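Local coordinates for soluble lytic murein transglycosylase (Pseudomonas aeruginosa, PDB 5OHU), which turns over peptidoglycan, acting both exolytically and endolytically as a lytic transglycosylase of the Slt family, at residues R438-Q444 / S460-Y466; L470-M476 / I620-L625. The contacts are given in a common frame with arbitrary orientation. Residues are numbered along the deposited sequence.

Contact 1: residues R438-Q444 / S460-Y466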
loop_
_atom_site.group_PDB
_atom_site.type_symbol
_atom_site.label_atom_id
_atom_site.label_comp_id
_atom_site.label_asym_id
_atom_site.label_seq_id
_atom_site.Cartn_x
_atom_site.Cartn_y
_atom_site.Cartn_z
ATOM N N ARG A 438 -3.160 -20.945 -5.878
ATOM C CA ARG A 438 -1.929 -21.031 -5.096
ATOM C C ARG A 438 -0.862 -21.843 -5.817
ATOM O O ARG A 438 0.285 -21.402 -5.946
ATOM C CB ARG A 438 -2.217 -21.624 -3.716
ATOM C CG ARG A 438 -1.041 -21.508 -2.742
ATOM C CD ARG A 438 -1.446 -21.868 -1.319
ATOM N NE ARG A 438 -0.353 -21.669 -0.370
ATOM C CZ ARG A 438 0.528 -22.609 -0.040
ATOM N NH1 ARG A 438 0.444 -23.815 -0.585
ATOM N NH2 ARG A 438 1.493 -22.345 0.832
ATOM N N ASP A 439 -1.223 -23.038 -6.297
ATOM C CA ASP A 439 -0.251 -23.882 -6.987
ATOM C C ASP A 439 0.259 -23.210 -8.254
ATOM O O ASP A 439 1.447 -23.308 -8.584
ATOM C CB ASP A 439 -0.870 -25.237 -7.327
ATOM C CG ASP A 439 -1.596 -25.863 -6.154
ATOM O OD1 ASP A 439 -2.469 -25.189 -5.563
ATOM O OD2 ASP A 439 -1.293 -27.029 -5.822
ATOM N N GLU A 440 -0.628 -22.531 -8.980
ATOM C CA GLU A 440 -0.218 -21.851 -10.200
ATOM C C GLU A 440 0.705 -20.683 -9.884
ATOM O O GLU A 440 1.731 -20.489 -10.546
ATOM C CB GLU A 440 -1.453 -21.385 -10.970
ATOM C CG GLU A 440 -2.242 -22.521 -11.611
ATOM C CD GLU A 440 -3.570 -22.057 -12.185
ATOM O OE1 GLU A 440 -4.230 -21.190 -11.565
ATOM O OE2 GLU A 440 -3.951 -22.560 -13.263
ATOM N N LEU A 441 0.350 -19.895 -8.869
ATOM C CA LEU A 441 1.220 -18.816 -8.420
ATOM C C LEU A 441 2.621 -19.327 -8.105
ATOM O O LEU A 441 3.617 -18.675 -8.438
ATOM C CB LEU A 441 0.616 -18.144 -7.188
ATOM C CG LEU A 441 -0.615 -17.277 -7.422
ATOM C CD1 LEU A 441 -1.139 -16.818 -6.091
ATOM C CD2 LEU A 441 -0.279 -16.084 -8.311
ATOM N N ILE A 442 2.710 -20.496 -7.464
ATOM C CA ILE A 442 4.004 -21.085 -7.143
ATOM C C ILE A 442 4.751 -21.457 -8.420
ATOM O O ILE A 442 5.949 -21.173 -8.561
ATOM C CB ILE A 442 3.815 -22.296 -6.205
ATOM C CG1 ILE A 442 3.511 -21.828 -4.774
ATOM C CG2 ILE A 442 5.037 -23.188 -6.221
ATOM C CD1 ILE A 442 2.835 -22.867 -3.920
ATOM N N ALA A 443 4.054 -22.071 -9.380
ATOM C CA ALA A 443 4.682 -22.385 -10.659
ATOM C C ALA A 443 5.164 -21.121 -11.364
ATOM O O ALA A 443 6.276 -21.093 -11.910
ATOM C CB ALA A 443 3.710 -23.161 -11.546
ATOM N N GLN A 444 4.347 -20.060 -11.351
ATOM C CA GLN A 444 4.762 -18.801 -11.963
ATOM C C GLN A 444 6.003 -18.240 -11.274
ATOM O O GLN A 444 6.894 -17.686 -11.933
ATOM C CB GLN A 444 3.620 -17.787 -11.908
ATOM C CG GLN A 444 3.753 -16.649 -12.905
ATOM C CD GLN A 444 2.840 -15.488 -12.586
ATOM O OE1 GLN A 444 2.611 -15.176 -11.420
ATOM N NE2 GLN A 444 2.305 -14.839 -13.622
ATOM N N SER A 460 5.013 -13.270 -6.865
ATOM C CA SER A 460 4.133 -14.424 -7.029
ATOM C C SER A 460 4.169 -15.325 -5.802
ATOM O O SER A 460 3.123 -15.719 -5.273
ATOM C CB SER A 460 4.524 -15.220 -8.274
ATOM O OG SER A 460 4.266 -14.482 -9.447
ATOM N N ILE A 461 5.374 -15.681 -5.351
ATOM C CA ILE A 461 5.513 -16.597 -4.228
ATOM C C ILE A 461 4.945 -15.979 -2.958
ATOM O O ILE A 461 4.485 -16.696 -2.062
ATOM C CB ILE A 461 6.988 -17.011 -4.055
ATOM C CG1 ILE A 461 7.091 -18.244 -3.169
ATOM C CG2 ILE A 461 7.831 -15.885 -3.466
ATOM C CD1 ILE A 461 7.488 -19.463 -3.941
ATOM N N SER A 462 4.950 -14.647 -2.865
ATOM C CA SER A 462 4.336 -14.000 -1.711
ATOM C C SER A 462 2.816 -14.063 -1.791
ATOM O O SER A 462 2.152 -14.308 -0.777
ATOM C CB SER A 462 4.825 -12.557 -1.595
ATOM O OG SER A 462 6.229 -12.544 -1.384
ATOM N N GLN A 463 2.245 -13.854 -2.982
ATOM C CA GLN A 463 0.802 -14.027 -3.130
ATOM C C GLN A 463 0.393 -15.439 -2.746
ATOM O O GLN A 463 -0.643 -15.646 -2.102
ATOM C CB GLN A 463 0.357 -13.735 -4.564
ATOM C CG GLN A 463 0.508 -12.303 -5.044
ATOM C CD GLN A 463 0.154 -12.160 -6.526
ATOM O OE1 GLN A 463 0.986 -11.762 -7.347
ATOM N NE2 GLN A 463 -1.084 -12.500 -6.872
ATOM N N ALA A 464 1.205 -16.425 -3.127
ATOM C CA ALA A 464 0.928 -17.816 -2.809
ATOM C C ALA A 464 1.138 -18.136 -1.334
ATOM O O ALA A 464 0.767 -19.233 -0.897
ATOM C CB ALA A 464 1.810 -18.719 -3.661
ATOM N N GLN A 465 1.731 -17.215 -0.569
ATOM C CA GLN A 465 1.989 -17.418 0.856
ATOM C C GLN A 465 2.812 -18.680 1.094
ATOM O O GLN A 465 2.602 -19.410 2.064
ATOM C CB GLN A 465 0.685 -17.450 1.655
ATOM C CG GLN A 465 -0.110 -16.154 1.569
ATOM C CD GLN A 465 -0.929 -15.884 2.809
ATOM O OE1 GLN A 465 -0.391 -15.772 3.911
ATOM N NE2 GLN A 465 -2.239 -15.774 2.638
ATOM N N TYR A 466 3.752 -18.940 0.195
ATOM C CA TYR A 466 4.679 -20.057 0.334
ATOM C C TYR A 466 6.033 -19.494 0.752
ATOM O O TYR A 466 6.842 -19.084 -0.079
ATOM C CB TYR A 466 4.786 -20.851 -0.955
ATOM C CG TYR A 466 5.658 -22.049 -0.766
ATOM C CD1 TYR A 466 5.180 -23.173 -0.108
ATOM C CD2 TYR A 466 6.976 -22.051 -1.203
ATOM C CE1 TYR A 466 5.978 -24.278 0.089
ATOM C CE2 TYR A 466 7.781 -23.147 -1.011
ATOM C CZ TYR A 466 7.277 -24.259 -0.363
ATOM O OH TYR A 466 8.076 -25.359 -0.165
HETATM O O HOH W 1 6.448 -14.913 -10.713
#
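Helices 438-450 and 454-463 follow one another in the chain and pack closely and antiparallel: CA atoms lie 5.5 Å apart at L441 and S460, 5.6 Å at I442 and I461, and 4.9 Å at R438 and A464. The second helix ends in a Schellman motif, with Q465 at positive phi, Y466 N bonding to I461 O (3.3 Å) and Q465 N to S462 O (2.9 Å). Such close approach relies on small residues: the methyl of A464 fits between L441 (CB to A464 CB 3.8 Å) and I442 (CG1 to A464 CB 3.7 Å), while S460 CB sits 3.6 Å from L441 O. L441 CD1 meets Q463 CB at 3.8 Å, and I442 CD1 reaches Y466 CB at 4.1 Å. Polar contacts flank this core. S460 OG donates to Q444 OE1 (2.7 Å), and a water donating to that hydroxyl bonds weakly to Q444 O. The extended R438 side chain spans the helix end, giving weak hydrogen bonds from NE to A464 O (2.7 Å) and NH2 to Q465 O (3.4 Å). Y466 OH bonds to R392 O. Within the L domain, a member of the TPR clan, this is a helical hairpin typical of an alpha-superhelical repeat.

Contact 2: residues L470-M476 / I620-L625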
loop_
_atom_site.group_PDB
_atom_site.type_symbol
_atom_site.label_atom_id
_atom_site.label_comp_id
_atom_site.label_asym_id
_atom_site.label_seq_id
_atom_site.Cartn_x
_atom_site.Cartn_y
_atom_site.Cartn_z
ATOM N N LEU A 470 13.513 -20.100 0.131
ATOM C CA LEU A 470 14.399 -18.991 0.432
ATOM C C LEU A 470 15.339 -18.656 -0.716
ATOM O O LEU A 470 15.987 -17.606 -0.681
ATOM C CB LEU A 470 15.186 -19.307 1.701
ATOM C CG LEU A 470 14.304 -19.542 2.937
ATOM C CD1 LEU A 470 15.177 -19.651 4.195
ATOM C CD2 LEU A 470 13.305 -18.395 3.117
ATOM N N ASP A 471 15.432 -19.520 -1.728
ATOM C CA ASP A 471 16.147 -19.143 -2.939
ATOM C C ASP A 471 15.370 -18.082 -3.708
ATOM O O ASP A 471 15.929 -17.055 -4.114
ATOM C CB ASP A 471 16.406 -20.378 -3.802
ATOM C CG ASP A 471 17.542 -21.248 -3.257
ATOM O OD1 ASP A 471 17.897 -21.093 -2.065
ATOM O OD2 ASP A 471 18.075 -22.087 -4.016
ATOM N N ILE A 472 14.066 -18.293 -3.887
ATOM C CA ILE A 472 13.275 -17.311 -4.617
ATOM C C ILE A 472 13.073 -16.062 -3.777
ATOM O O ILE A 472 13.207 -14.943 -4.275
ATOM C CB ILE A 472 11.930 -17.913 -5.062
ATOM C CG1 ILE A 472 12.152 -19.014 -6.103
ATOM C CG2 ILE A 472 11.032 -16.820 -5.636
ATOM C CD1 ILE A 472 10.883 -19.427 -6.805
ATOM N N ARG A 473 12.771 -16.224 -2.488
ATOM C CA ARG A 473 12.461 -15.059 -1.672
ATOM C C ARG A 473 13.684 -14.197 -1.390
ATOM O O ARG A 473 13.524 -13.022 -1.039
ATOM C CB ARG A 473 11.808 -15.486 -0.353
ATOM C CG ARG A 473 10.349 -15.962 -0.488
ATOM C CD ARG A 473 9.725 -16.263 0.880
ATOM N NE ARG A 473 9.645 -15.063 1.715
ATOM C CZ ARG A 473 9.843 -15.049 3.028
ATOM N NH1 ARG A 473 10.146 -16.174 3.658
ATOM N NH2 ARG A 473 9.756 -13.903 3.707
ATOM N N PHE A 474 14.895 -14.736 -1.539
ATOM C CA PHE A 474 16.118 -14.029 -1.159
ATOM C C PHE A 474 17.194 -14.213 -2.227
ATOM O O PHE A 474 18.149 -14.975 -2.068
ATOM C CB PHE A 474 16.566 -14.475 0.235
ATOM C CG PHE A 474 15.544 -14.149 1.276
ATOM C CD1 PHE A 474 15.335 -12.827 1.638
ATOM C CD2 PHE A 474 14.707 -15.123 1.797
ATOM C CE1 PHE A 474 14.354 -12.480 2.550
ATOM C CE2 PHE A 474 13.714 -14.781 2.726
ATOM C CZ PHE A 474 13.537 -13.457 3.092
ATOM N N PRO A 475 17.067 -13.483 -3.330
ATOM C CA PRO A 475 18.068 -13.588 -4.394
ATOM C C PRO A 475 19.439 -13.098 -3.946
ATOM O O PRO A 475 19.576 -12.285 -3.022
ATOM C CB PRO A 475 17.501 -12.691 -5.504
ATOM C CG PRO A 475 16.391 -11.909 -4.879
ATOM C CD PRO A 475 15.889 -12.701 -3.734
ATOM N N MET A 476 20.472 -13.583 -4.653
ATOM C CA MET A 476 21.865 -13.279 -4.334
ATOM C C MET A 476 22.588 -12.591 -5.482
ATOM O O MET A 476 23.815 -12.696 -5.577
ATOM C CB MET A 476 22.613 -14.557 -3.957
ATOM C CG MET A 476 22.043 -15.280 -2.755
ATOM S SD MET A 476 22.580 -14.496 -1.229
ATOM C CE MET A 476 24.318 -14.917 -1.214
ATOM N N ILE A 620 18.247 -14.159 7.437
ATOM C CA ILE A 620 18.274 -15.146 6.362
ATOM C C ILE A 620 19.550 -15.000 5.552
ATOM O O ILE A 620 20.233 -15.985 5.248
ATOM C CB ILE A 620 17.020 -15.006 5.481
ATOM C CG1 ILE A 620 15.787 -15.252 6.336
ATOM C CG2 ILE A 620 17.047 -16.001 4.331
ATOM C CD1 ILE A 620 15.846 -16.578 7.032
ATOM N N TYR A 621 19.894 -13.761 5.191
ATOM C CA TYR A 621 21.089 -13.560 4.388
ATOM C C TYR A 621 22.336 -13.963 5.159
ATOM O O TYR A 621 23.317 -14.412 4.552
ATOM C CB TYR A 621 21.166 -12.116 3.905
ATOM C CG TYR A 621 20.342 -11.885 2.661
ATOM C CD1 TYR A 621 20.632 -12.566 1.485
ATOM C CD2 TYR A 621 19.259 -11.000 2.668
ATOM C CE1 TYR A 621 19.880 -12.375 0.337
ATOM C CE2 TYR A 621 18.502 -10.787 1.522
ATOM C CZ TYR A 621 18.817 -11.485 0.354
ATOM O OH TYR A 621 18.082 -11.291 -0.801
ATOM N N GLY A 622 22.301 -13.838 6.492
ATOM C CA GLY A 622 23.409 -14.320 7.303
ATOM C C GLY A 622 23.677 -15.797 7.095
ATOM O O GLY A 622 24.828 -16.217 6.943
ATOM N N GLN A 623 22.614 -16.608 7.064
ATOM C CA GLN A 623 22.789 -18.029 6.780
ATOM C C GLN A 623 23.346 -18.240 5.378
ATOM O O GLN A 623 24.325 -18.971 5.193
ATOM C CB GLN A 623 21.468 -18.780 6.954
ATOM C CG GLN A 623 21.638 -20.219 7.445
ATOM C CD GLN A 623 22.136 -20.289 8.889
ATOM O OE1 GLN A 623 21.866 -19.399 9.695
ATOM N NE2 GLN A 623 22.868 -21.350 9.216
ATOM N N LYS A 624 22.743 -17.591 4.373
ATOM C CA LYS A 624 23.189 -17.774 2.994
ATOM C C LYS A 624 24.618 -17.300 2.801
ATOM O O LYS A 624 25.328 -17.809 1.927
ATOM C CB LYS A 624 22.256 -17.040 2.023
ATOM C CG LYS A 624 20.865 -17.672 1.918
ATOM C CD LYS A 624 19.952 -16.886 0.985
ATOM C CE LYS A 624 19.676 -17.618 -0.323
ATOM N NZ LYS A 624 18.998 -18.939 -0.084
ATOM N N LEU A 625 25.051 -16.319 3.579
ATOM C CA LEU A 625 26.413 -15.823 3.481
ATOM C C LEU A 625 27.379 -16.554 4.407
ATOM O O LEU A 625 28.564 -16.217 4.416
ATOM C CB LEU A 625 26.449 -14.318 3.773
ATOM C CG LEU A 625 25.870 -13.502 2.618
ATOM C CD1 LEU A 625 25.492 -12.086 3.046
ATOM C CD2 LEU A 625 26.863 -13.512 1.427
#
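The F474 ring forms the apolar centre where segment 470-476, following the L-domain helices, packs on the end of helix 605-624, the last helix, consistent with a junction to the lysozyme-like transglycosylase region. I620 CG2 lies over one face of F474, a CH-pi contact 4.0 Å from the ring centroid, and also touches L470 CD1 at 4.1 Å. The edge of F474 points toward the face of Y621 in a T-shaped pair, with centroids 5.5 Å apart and planes at 84°. Farther along, M476 SD meets the edge of Y621 in a Met-aromatic contact (3.8 Å to CE1), and M476 CE reaches L625 CD2 at 3.9 Å. Helix 493-504 of the SLT domain packs alongside through F497 and R501. At the polar edge, D471 OD1 also accepts a bond from N391, and K624 NZ bonds weakly to L470 O (3.3 Å) while forming a salt bridge to D471 OD1 (3.1 Å). The buried Y621 hydroxyl donates to P475 O, with 2.9 Å between OH and O.

Contacts 1 and 2 come in series along the chain, with centres about 18 Å apart. Segment 460-466, the end of helix 454-463 and the turn after it, forms one side of contact 1; helix 470-473 of contact 2 follows after residues 464-469. The two meet through I461, whose CG2 packs 3.9 Å from R473 CG and 4.0 Å from I472 CG2. I472 also rests on A445 and Y449 of helix 438-450, so both helices of the hairpin touch helix 470-473. Contact 1 lies in the L domain; contact 2 adjoins the lysozyme-like SLT domain through F497 and R501, joining the segment after the hairpin to the last helix, 605-624, across closest ends 144 residues apart.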